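Side-chain contacts in aldehyde dehydrogenase (Bartonella henselae, PDB 3I44), which probably oxidises aldehydes to carboxylic acids with a nicotinamide cofactor, as other members of its family do: residues 95-98 with 99-103; 117-120 with 121-125; 282-285 with 286-289; 311-314 with 315-318. The protein carries 1 engineered substitution. All blocks are in the same frame, centred on the assembly; numbering follows the deposited sequence.

Contact 1: residues 95-98 with 99-103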
loop_
_atom_site.group_PDB
_atom_site.type_symbol
_atom_site.label_atom_id
_atom_site.label_comp_id
_atom_site.label_asym_id
_atom_site.label_seq_id
_atom_site.Cartn_x
_atom_site.Cartn_y
_atom_site.Cartn_z
ATOM N N LEU A 95 20.980 4.376 -20.250
ATOM C CA LEU A 95 20.409 5.356 -21.147
ATOM C C LEU A 95 21.225 5.496 -22.440
ATOM O O LEU A 95 20.663 5.531 -23.526
ATOM C CB LEU A 95 20.323 6.718 -20.468
ATOM C CG LEU A 95 19.722 7.849 -21.324
ATOM C CD1 LEU A 95 18.312 7.457 -21.858
ATOM C CD2 LEU A 95 19.663 9.165 -20.546
ATOM N N GLU A 96 22.546 5.617 -22.294
ATOM C CA GLU A 96 23.441 5.727 -23.448
ATOM C C GLU A 96 23.266 4.533 -24.396
ATOM O O GLU A 96 23.140 4.732 -25.592
ATOM C CB GLU A 96 24.897 5.837 -23.006
ATOM C CG GLU A 96 25.846 5.621 -24.148
ATOM C CD GLU A 96 27.285 5.816 -23.769
ATOM O OE1 GLU A 96 27.654 5.636 -22.599
ATOM O OE2 GLU A 96 28.056 6.113 -24.681
ATOM N N ILE A 97 23.246 3.307 -23.875
ATOM C CA ILE A 97 23.072 2.147 -24.740
ATOM C C ILE A 97 21.627 2.084 -25.280
ATOM O O ILE A 97 21.409 1.723 -26.422
ATOM C CB ILE A 97 23.503 0.826 -24.038
ATOM C CG1 ILE A 97 25.016 0.865 -23.724
ATOM C CG2 ILE A 97 23.137 -0.356 -24.891
ATOM C CD1 ILE A 97 25.408 0.110 -22.448
ATOM N N TYR A 98 20.651 2.467 -24.463
ATOM C CA TYR A 98 19.254 2.531 -24.900
ATOM C C TYR A 98 19.087 3.422 -26.111
ATOM O O TYR A 98 18.439 3.018 -27.083
ATOM C CB TYR A 98 18.355 3.019 -23.769
ATOM C CG TYR A 98 16.855 2.985 -24.025
ATOM C CD1 TYR A 98 16.063 1.887 -23.615
ATOM C CD2 TYR A 98 16.215 4.060 -24.624
ATOM C CE1 TYR A 98 14.660 1.887 -23.815
ATOM C CE2 TYR A 98 14.848 4.061 -24.826
ATOM C CZ TYR A 98 14.074 2.970 -24.428
ATOM O OH TYR A 98 12.716 3.017 -24.657
ATOM N N GLU A 99 19.706 4.608 -26.079
ATOM C CA GLU A 99 19.639 5.523 -27.216
ATOM C C GLU A 99 20.341 4.917 -28.436
ATOM O O GLU A 99 19.825 5.010 -29.568
ATOM C CB GLU A 99 20.190 6.935 -26.913
ATOM C CG GLU A 99 19.332 7.826 -26.042
ATOM C CD GLU A 99 17.968 8.207 -26.644
ATOM O OE1 GLU A 99 17.680 7.902 -27.828
ATOM O OE2 GLU A 99 17.166 8.845 -25.915
ATOM N N LYS A 100 21.487 4.282 -28.216
ATOM C CA LYS A 100 22.202 3.634 -29.322
ATOM C C LYS A 100 21.324 2.569 -29.983
ATOM O O LYS A 100 21.348 2.409 -31.192
ATOM C CB LYS A 100 23.535 3.025 -28.874
ATOM C CG LYS A 100 24.303 2.295 -30.019
ATOM C CD LYS A 100 25.722 1.899 -29.612
ATOM C CE LYS A 100 25.690 0.806 -28.550
ATOM N NZ LYS A 100 27.033 0.204 -28.262
ATOM N N ARG A 101 20.483 1.893 -29.209
ATOM C CA ARG A 101 19.679 0.810 -29.772
ATOM C C ARG A 101 18.232 1.191 -30.050
ATOM O O ARG A 101 17.384 0.316 -30.291
ATOM C CB ARG A 101 19.792 -0.397 -28.848
ATOM C CG ARG A 101 21.216 -0.903 -28.773
ATOM C CD ARG A 101 21.412 -2.117 -29.644
ATOM N NE ARG A 101 21.662 -3.285 -28.833
ATOM C CZ ARG A 101 21.391 -4.544 -29.174
ATOM N NH1 ARG A 101 21.676 -5.495 -28.306
ATOM N NH2 ARG A 101 20.824 -4.866 -30.333
ATOM N N SER A 102 17.956 2.494 -30.083
ATOM C CA SER A 102 16.592 2.960 -30.142
ATOM C C SER A 102 15.842 2.513 -31.397
ATOM O O SER A 102 14.652 2.201 -31.319
ATOM C CB SER A 102 16.488 4.495 -29.962
ATOM O OG SER A 102 17.419 5.197 -30.765
ATOM N N SER A 103 16.499 2.474 -32.548
ATOM C CA SER A 103 15.730 2.079 -33.722
ATOM C C SER A 103 15.551 0.544 -33.800
ATOM O O SER A 103 14.553 0.096 -34.319
ATOM C CB SER A 103 16.275 2.712 -35.002
ATOM O OG SER A 103 17.617 2.356 -35.148
#
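A break between two consecutive helices, 84-100 and 102-113, sets this contact: Leu95 and Glu96 still bond to Glu99 and Lys100 in regular alpha-helical fashion, while Arg101 leaves helical geometry and serves as N-cap residue of the next helix. Leu95 O receives Glu99 N at 2.9 Å and Glu96 O receives Lys100 N at 3.1 Å. At the break the pattern frays. Arg101 N keeps Ile97 O, also at 2.9 Å, and adds a weak bond to Tyr98 O. The Arg101 side chain starts alongside the Ile97 carbonyl, its CG 3.5 Å from Ile97 O, before bends at chi2 and chi3 lead the guanidinium off to a salt bridge with Glu209 on helix 202-213. Lys100 reaches Glu213 of the same helix through NZ, and the side chains of Ile97 and Tyr98 pack on its Ile210. Glu99 folds back instead: chi1 of -73° keeps CG beside the backbone N, 4.3 Å from CD1 of Leu95. Beyond the break Ser102 turns OG back over its own backbone (chi1 47°), where it donates to Glu99 O at 2.7 Å, tilted 18° from the carbonyl plane; Ser102 N bonds to the same oxygen at 3.2 Å.

Contact 2: residues 117-120 with 121-125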
loop_
_atom_site.group_PDB
_atom_site.type_symbol
_atom_site.label_atom_id
_atom_site.label_comp_id
_atom_site.label_asym_id
_atom_site.label_seq_id
_atom_site.Cartn_x
_atom_site.Cartn_y
_atom_site.Cartn_z
ATOM N N ILE A 117 5.491 2.282 -37.029
ATOM C CA ILE A 117 6.909 2.504 -36.793
ATOM C C ILE A 117 7.310 3.938 -36.412
ATOM O O ILE A 117 8.197 4.116 -35.572
ATOM C CB ILE A 117 7.752 1.977 -38.002
ATOM C CG1 ILE A 117 9.250 1.967 -37.693
ATOM C CG2 ILE A 117 7.446 2.766 -39.262
ATOM C CD1 ILE A 117 9.684 0.912 -36.676
ATOM N N ASP A 118 6.674 4.958 -36.978
ATOM C CA ASP A 118 7.032 6.324 -36.578
ATOM C C ASP A 118 6.754 6.512 -35.089
ATOM O O ASP A 118 7.639 6.954 -34.335
ATOM C CB ASP A 118 6.251 7.380 -37.361
ATOM C CG ASP A 118 6.641 7.443 -38.825
ATOM O OD1 ASP A 118 7.719 6.906 -39.192
ATOM O OD2 ASP A 118 5.836 8.030 -39.595
ATOM N N MET A 119 5.539 6.160 -34.664
ATOM C CA MET A 119 5.165 6.308 -33.259
ATOM C C MET A 119 5.834 5.241 -32.391
ATOM O O MET A 119 6.034 5.476 -31.211
ATOM C CB MET A 119 3.656 6.412 -33.037
ATOM C CG MET A 119 2.835 5.081 -33.090
ATOM S SD MET A 119 2.846 4.049 -31.606
ATOM C CE MET A 119 1.860 5.093 -30.506
ATOM N N ALA A 120 6.250 4.117 -32.985
ATOM C CA ALA A 120 7.052 3.124 -32.279
ATOM C C ALA A 120 8.380 3.766 -31.836
ATOM O O ALA A 120 8.907 3.454 -30.765
ATOM C CB ALA A 120 7.327 1.861 -33.186
ATOM N N LEU A 121 8.960 4.619 -32.676
ATOM C CA LEU A 121 10.191 5.340 -32.296
ATOM C C LEU A 121 9.870 6.555 -31.422
ATOM O O LEU A 121 10.417 6.670 -30.330
ATOM C CB LEU A 121 11.004 5.779 -33.517
ATOM C CG LEU A 121 12.335 6.499 -33.252
ATOM C CD1 LEU A 121 13.334 5.555 -32.531
ATOM C CD2 LEU A 121 12.979 7.027 -34.542
ATOM N N ASN A 122 8.985 7.451 -31.873
ATOM C CA ASN A 122 8.839 8.753 -31.212
ATOM C C ASN A 122 7.967 8.761 -29.940
ATOM O O ASN A 122 7.923 9.758 -29.241
ATOM C CB ASN A 122 8.382 9.847 -32.190
ATOM C CG ASN A 122 6.953 9.673 -32.675
ATOM O OD1 ASN A 122 6.033 9.292 -31.907
ATOM N ND2 ASN A 122 6.730 10.013 -33.965
ATOM N N ALA A 123 7.278 7.660 -29.650
ATOM C CA ALA A 123 6.458 7.569 -28.456
ATOM C C ALA A 123 6.771 6.285 -27.702
ATOM O O ALA A 123 7.222 6.350 -26.580
ATOM C CB ALA A 123 4.995 7.680 -28.804
ATOM N N GLN A 124 6.598 5.113 -28.323
ATOM C CA GLN A 124 6.860 3.844 -27.595
ATOM C C GLN A 124 8.307 3.806 -27.063
ATOM O O GLN A 124 8.540 3.473 -25.895
ATOM C CB GLN A 124 6.546 2.624 -28.464
ATOM C CG GLN A 124 5.047 2.430 -28.781
ATOM C CD GLN A 124 4.321 1.667 -27.687
ATOM O OE1 GLN A 124 4.925 1.258 -26.684
ATOM N NE2 GLN A 124 3.005 1.482 -27.859
ATOM N N THR A 125 9.278 4.134 -27.910
ATOM C CA THR A 125 10.662 4.051 -27.500
ATOM C C THR A 125 11.109 5.326 -26.752
ATOM O O THR A 125 11.680 5.235 -25.689
ATOM C CB THR A 125 11.594 3.742 -28.678
ATOM O OG1 THR A 125 11.191 2.503 -29.295
ATOM C CG2 THR A 125 13.051 3.633 -28.180
#
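Ile117 opens helix 117-141 with an ordinary alpha-helical bond, its O accepting Leu121 N at 3.0 Å. Asp118 continues the pattern, and Asn122 N meets its O at 2.8 Å. The carboxamide of Asn122, swung back by chi1 of 69°, lies alongside the same turn: OD1 comes 3.4 Å from Met119 CA, whereas ND2, although near Asp118 O, is badly angled for a bond. The carboxylate of Asp118 leaves the helix and accepts from Gly339 N through OD2. Over 121-125 the helix widens into a pi-type turn, whose acceptors are Met119 O and Ala120 O. Met119 O holds both Ala123 N and, five residues on, Gln124 N, each at 3.0 Å, the second nearly along the C=O axis. The Met119 side chain, bent at chi2 and chi3, curls along the helix so that SD stands 3.9 Å from Gln124 CG and CE approaches the methyl of Ala123. Gln124 sends its amide away, NE2 donating to Asn172 O and weakly to Asn298 OD1. Ala120 ends the segment with another doubly used oxygen: Thr125 N at 3.0 Å and Thr125 OG1 at 2.9 Å arrive from opposite faces of its carbonyl plane. Leu121 and Thr125 pack on helix 102-113. Two successive carbonyls with two donors each mean that the wide turn leaves neither without a partner, the threonine hydroxyl supplying the extra donor at the buried end.

Contact 3: residues 282-285 with 286-289; sequences DADI and DALQ
A type I beta turn runs from Asp284 to Ala287, with Ile285 and Asp286 at its corners, and leads into helix 287-296. Ala287 N donates to Asp284 O at 3.0 Å. The Asp284 side chain folds over the turn: chi1 of 65° sets CG between its backbone N and carbonyl carbon, which carries OD2 to a weak bond with Asp286 N at 3.4 Å. A water bridges the same two atoms, donating a hydrogen bond to Asp284 OD2 at 2.7 Å and accepting one from Asp286 N. The other oxygen, OD1, forms a salt bridge with Arg290, one turn into the helix. Asp286, at the N-cap position, behaves otherwise; its CG is anti to the backbone N (chi1 -159°), and its carboxylate makes no capping bond. Ile285 lays CG2 3.5 Å from Asp286 N, while its O is joined to Gln289 N by a second water, which takes the place of a direct helical bond. Across the turn the methyl groups of Ala283 and Ala287 meet closely, CB to CB 3.5 Å. Both alanines rest on Gln436 of strand 432-436, and beyond them Leu288 faces helix 316-329, so the first turn of helix 287-296 touches both that strand and that helix.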
loop_
_atom_site.group_PDB
_atom_site.type_symbol
_atom_site.label_atom_id
_atom_site.label_comp_id
_atom_site.label_asym_id
_atom_site.label_seq_id
_atom_site.Cartn_x
_atom_site.Cartn_y
_atom_site.Cartn_z
ATOM N N ASP A 282 -17.488 26.039 -24.221
ATOM C CA ASP A 282 -16.480 27.089 -24.270
ATOM C C ASP A 282 -15.062 26.540 -24.345
ATOM O O ASP A 282 -14.107 27.283 -24.106
ATOM C CB ASP A 282 -16.655 28.084 -23.109
ATOM C CG ASP A 282 -16.425 27.460 -21.688
ATOM O OD1 ASP A 282 -15.962 26.303 -21.565
ATOM O OD2 ASP A 282 -16.711 28.168 -20.692
ATOM N N ALA A 283 -14.913 25.261 -24.719
ATOM C CA ALA A 283 -13.587 24.674 -24.922
ATOM C C ALA A 283 -12.897 25.341 -26.120
ATOM O O ALA A 283 -13.559 25.877 -26.995
ATOM C CB ALA A 283 -13.668 23.137 -25.100
ATOM N N ASP A 284 -11.566 25.314 -26.133
ATOM C CA ASP A 284 -10.792 25.861 -27.227
ATOM C C ASP A 284 -11.135 25.139 -28.542
ATOM O O ASP A 284 -11.651 24.000 -28.540
ATOM C CB ASP A 284 -9.288 25.783 -26.929
ATOM C CG ASP A 284 -8.776 24.337 -26.842
ATOM O OD1 ASP A 284 -9.014 23.696 -25.805
ATOM O OD2 ASP A 284 -8.178 23.826 -27.818
ATOM N N ILE A 285 -10.829 25.807 -29.655
ATOM C CA ILE A 285 -11.250 25.350 -31.003
ATOM C C ILE A 285 -10.945 23.862 -31.225
ATOM O O ILE A 285 -11.780 23.120 -31.703
ATOM C CB ILE A 285 -10.544 26.152 -32.137
ATOM C CG1 ILE A 285 -11.059 27.591 -32.214
ATOM C CG2 ILE A 285 -10.711 25.468 -33.504
ATOM C CD1 ILE A 285 -10.021 28.556 -32.896
ATOM N N ASP A 286 -9.752 23.446 -30.855
ATOM C CA ASP A 286 -9.272 22.112 -31.209
ATOM C C ASP A 286 -9.601 20.995 -30.194
ATOM O O ASP A 286 -9.117 19.874 -30.371
ATOM C CB ASP A 286 -7.759 22.159 -31.444
ATOM C CG ASP A 286 -7.269 20.981 -32.287
ATOM O OD1 ASP A 286 -7.842 20.758 -33.383
ATOM O OD2 ASP A 286 -6.323 20.269 -31.855
ATOM N N ALA A 287 -10.431 21.294 -29.184
ATOM C CA ALA A 287 -10.664 20.385 -28.056
ATOM C C ALA A 287 -11.258 19.069 -28.543
ATOM O O ALA A 287 -10.795 18.001 -28.158
ATOM C CB ALA A 287 -11.618 21.028 -27.010
ATOM N N LEU A 288 -12.291 19.183 -29.381
ATOM C CA LEU A 288 -13.013 18.029 -29.890
ATOM C C LEU A 288 -12.089 17.109 -30.700
ATOM O O LEU A 288 -12.013 15.910 -30.417
ATOM C CB LEU A 288 -14.220 18.462 -30.731
ATOM C CG LEU A 288 -15.411 18.943 -29.945
ATOM C CD1 LEU A 288 -16.411 19.491 -30.958
ATOM C CD2 LEU A 288 -15.986 17.781 -29.094
ATOM N N GLN A 289 -11.349 17.683 -31.655
ATOM C CA GLN A 289 -10.387 16.914 -32.468
ATOM C C GLN A 289 -9.304 16.236 -31.619
ATOM O O GLN A 289 -8.957 15.043 -31.816
ATOM C CB GLN A 289 -9.712 17.804 -33.529
HETATM O O HOH W 1 -7.346 25.073 -30.015
HETATM O O HOH W 2 -11.993 20.440 -32.610
#

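Contact 4: residues 311-314 with 315-318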
loop_
_atom_site.group_PDB
_atom_site.type_symbol
_atom_site.label_atom_id
_atom_site.label_comp_id
_atom_site.label_asym_id
_atom_site.label_seq_id
_atom_site.Cartn_x
_atom_site.Cartn_y
_atom_site.Cartn_z
ATOM N N VAL A 311 -20.166 15.639 -23.439
ATOM C CA VAL A 311 -20.229 16.922 -24.143
ATOM C C VAL A 311 -21.426 17.774 -23.720
ATOM O O VAL A 311 -22.574 17.290 -23.637
ATOM C CB VAL A 311 -20.266 16.715 -25.665
ATOM C CG1 VAL A 311 -20.168 18.072 -26.400
ATOM C CG2 VAL A 311 -19.125 15.789 -26.100
ATOM N N GLU A 312 -21.161 19.039 -23.427
ATOM C CA GLU A 312 -22.230 19.959 -23.076
ATOM C C GLU A 312 -23.289 19.974 -24.213
ATOM O O GLU A 312 -22.958 19.903 -25.398
ATOM C CB GLU A 312 -21.659 21.344 -22.781
ATOM C CG GLU A 312 -22.654 22.345 -22.201
ATOM C CD GLU A 312 -21.966 23.583 -21.581
ATOM O OE1 GLU A 312 -22.569 24.184 -20.688
ATOM O OE2 GLU A 312 -20.812 23.928 -21.931
ATOM N N GLN A 313 -24.567 19.986 -23.838
ATOM C CA GLN A 313 -25.682 19.811 -24.802
ATOM C C GLN A 313 -25.542 20.712 -26.023
ATOM O O GLN A 313 -25.594 20.233 -27.157
ATOM C CB GLN A 313 -27.040 20.058 -24.120
ATOM C CG GLN A 313 -28.252 19.736 -25.001
ATOM C CD GLN A 313 -28.319 18.270 -25.362
ATOM O OE1 GLN A 313 -28.160 17.894 -26.527
ATOM N NE2 GLN A 313 -28.534 17.425 -24.355
ATOM N N ALA A 314 -25.287 22.000 -25.775
ATOM C CA ALA A 314 -25.105 22.997 -26.846
ATOM C C ALA A 314 -24.155 22.569 -27.969
ATOM O O ALA A 314 -24.360 22.976 -29.079
ATOM C CB ALA A 314 -24.645 24.335 -26.264
ATOM N N ILE A 315 -23.110 21.772 -27.707
ATOM C CA ILE A 315 -22.162 21.392 -28.787
ATOM C C ILE A 315 -22.144 19.886 -29.090
ATOM O O ILE A 315 -21.246 19.369 -29.770
ATOM C CB ILE A 315 -20.721 21.911 -28.535
ATOM C CG1 ILE A 315 -20.209 21.412 -27.187
ATOM C CG2 ILE A 315 -20.665 23.487 -28.612
ATOM C CD1 ILE A 315 -18.715 21.262 -27.122
ATOM N N TYR A 316 -23.171 19.191 -28.611
ATOM C CA TYR A 316 -23.291 17.747 -28.797
ATOM C C TYR A 316 -23.375 17.344 -30.279
ATOM O O TYR A 316 -22.656 16.447 -30.731
ATOM C CB TYR A 316 -24.515 17.252 -28.012
ATOM C CG TYR A 316 -24.723 15.761 -28.021
ATOM C CD1 TYR A 316 -23.667 14.886 -27.778
ATOM C CD2 TYR A 316 -26.000 15.215 -28.252
ATOM C CE1 TYR A 316 -23.869 13.512 -27.776
ATOM C CE2 TYR A 316 -26.212 13.841 -28.236
ATOM C CZ TYR A 316 -25.146 12.995 -28.005
ATOM O OH TYR A 316 -25.338 11.642 -28.003
ATOM N N ASP A 317 -24.231 18.010 -31.052
ATOM C CA ASP A 317 -24.312 17.715 -32.497
ATOM C C ASP A 317 -22.986 17.979 -33.190
ATOM O O ASP A 317 -22.518 17.151 -34.008
ATOM C CB ASP A 317 -25.456 18.509 -33.176
ATOM C CG ASP A 317 -26.840 17.971 -32.821
ATOM O OD1 ASP A 317 -26.978 16.818 -32.332
ATOM O OD2 ASP A 317 -27.818 18.718 -33.035
ATOM N N LYS A 318 -22.359 19.105 -32.850
ATOM C CA LYS A 318 -21.008 19.400 -33.358
ATOM C C LYS A 318 -19.973 18.312 -32.985
ATOM O O LYS A 318 -19.128 17.905 -33.805
ATOM C CB LYS A 318 -20.542 20.774 -32.858
ATOM C CG LYS A 318 -19.163 21.157 -33.355
ATOM C CD LYS A 318 -18.891 22.626 -33.093
ATOM C CE LYS A 318 -17.590 23.060 -33.740
ATOM N NZ LYS A 318 -17.430 24.559 -33.646
HETATM O O HOH W 3 -26.001 20.263 -29.839
HETATM O O HOH W 4 -23.862 21.307 -31.682
#
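Apolar packing centres on Val311 and Ile315, whose side chains cross at about a right angle. Val311 CG1 presses on Ile315 CG1 at 3.4 Å, tighter than a usual van der Waals contact, and also meets the end of the isoleucine, CD1, at 3.6 Å. The fit depends on Ile315 chi1 of 56°, which holds CG1 between the backbone N and the carbonyl carbon and swings it back toward the strand. Val311 CB also approaches Tyr316 CD1, at 4.4 Å. These contacts lie in a strand-to-helix connection of an alpha/beta domain: strand 308-312, an inner strand of its sheet, passes through a tight bend into helix 316-329, with Ile315 as N-cap residue. Backbone bonds shape the bend. Ile315 N donates to Glu312 O and Tyr316 N to Gln313 O, both at 3.0 Å. Two waters extend the pattern into the first helical turn, one joining Gln313 O to Asp317 N and the other Ala314 O to Lys318 N. Among the polar side chains, Gln313 is bent at chi2 so that its OE1 lies obliquely 3.8 Å from Tyr316 CD2, the amide and ring planes 88° apart. Tyr316 OH hydrogen-bonds to Asp392 OD1, and Glu312 OE2 accepts from Ala281 N.

How the contacts relate
Each contact is local, joining adjacent segments, so none closes a long loop and none nests in or crosses another; they follow in series from the N terminus. Contact 1 marks the break between helices 84-100 and 102-113, and contact 2 the start of helix 117-141. These two meet where Tyr98 OH probably hydrogen-bonds to Thr125 O at 2.7 Å, with Leu121 and Thr125 packing near Ser102 O. Far along the chain, contact 3 starts helix 287-296 and contact 4 starts helix 316-329. Leu288 CD1 packs on Lys318 CG at 4.0 Å, tying these helix starts together. The pairs stay apart, contacts 2 and 3 being about 15 Å apart at their nearest atoms.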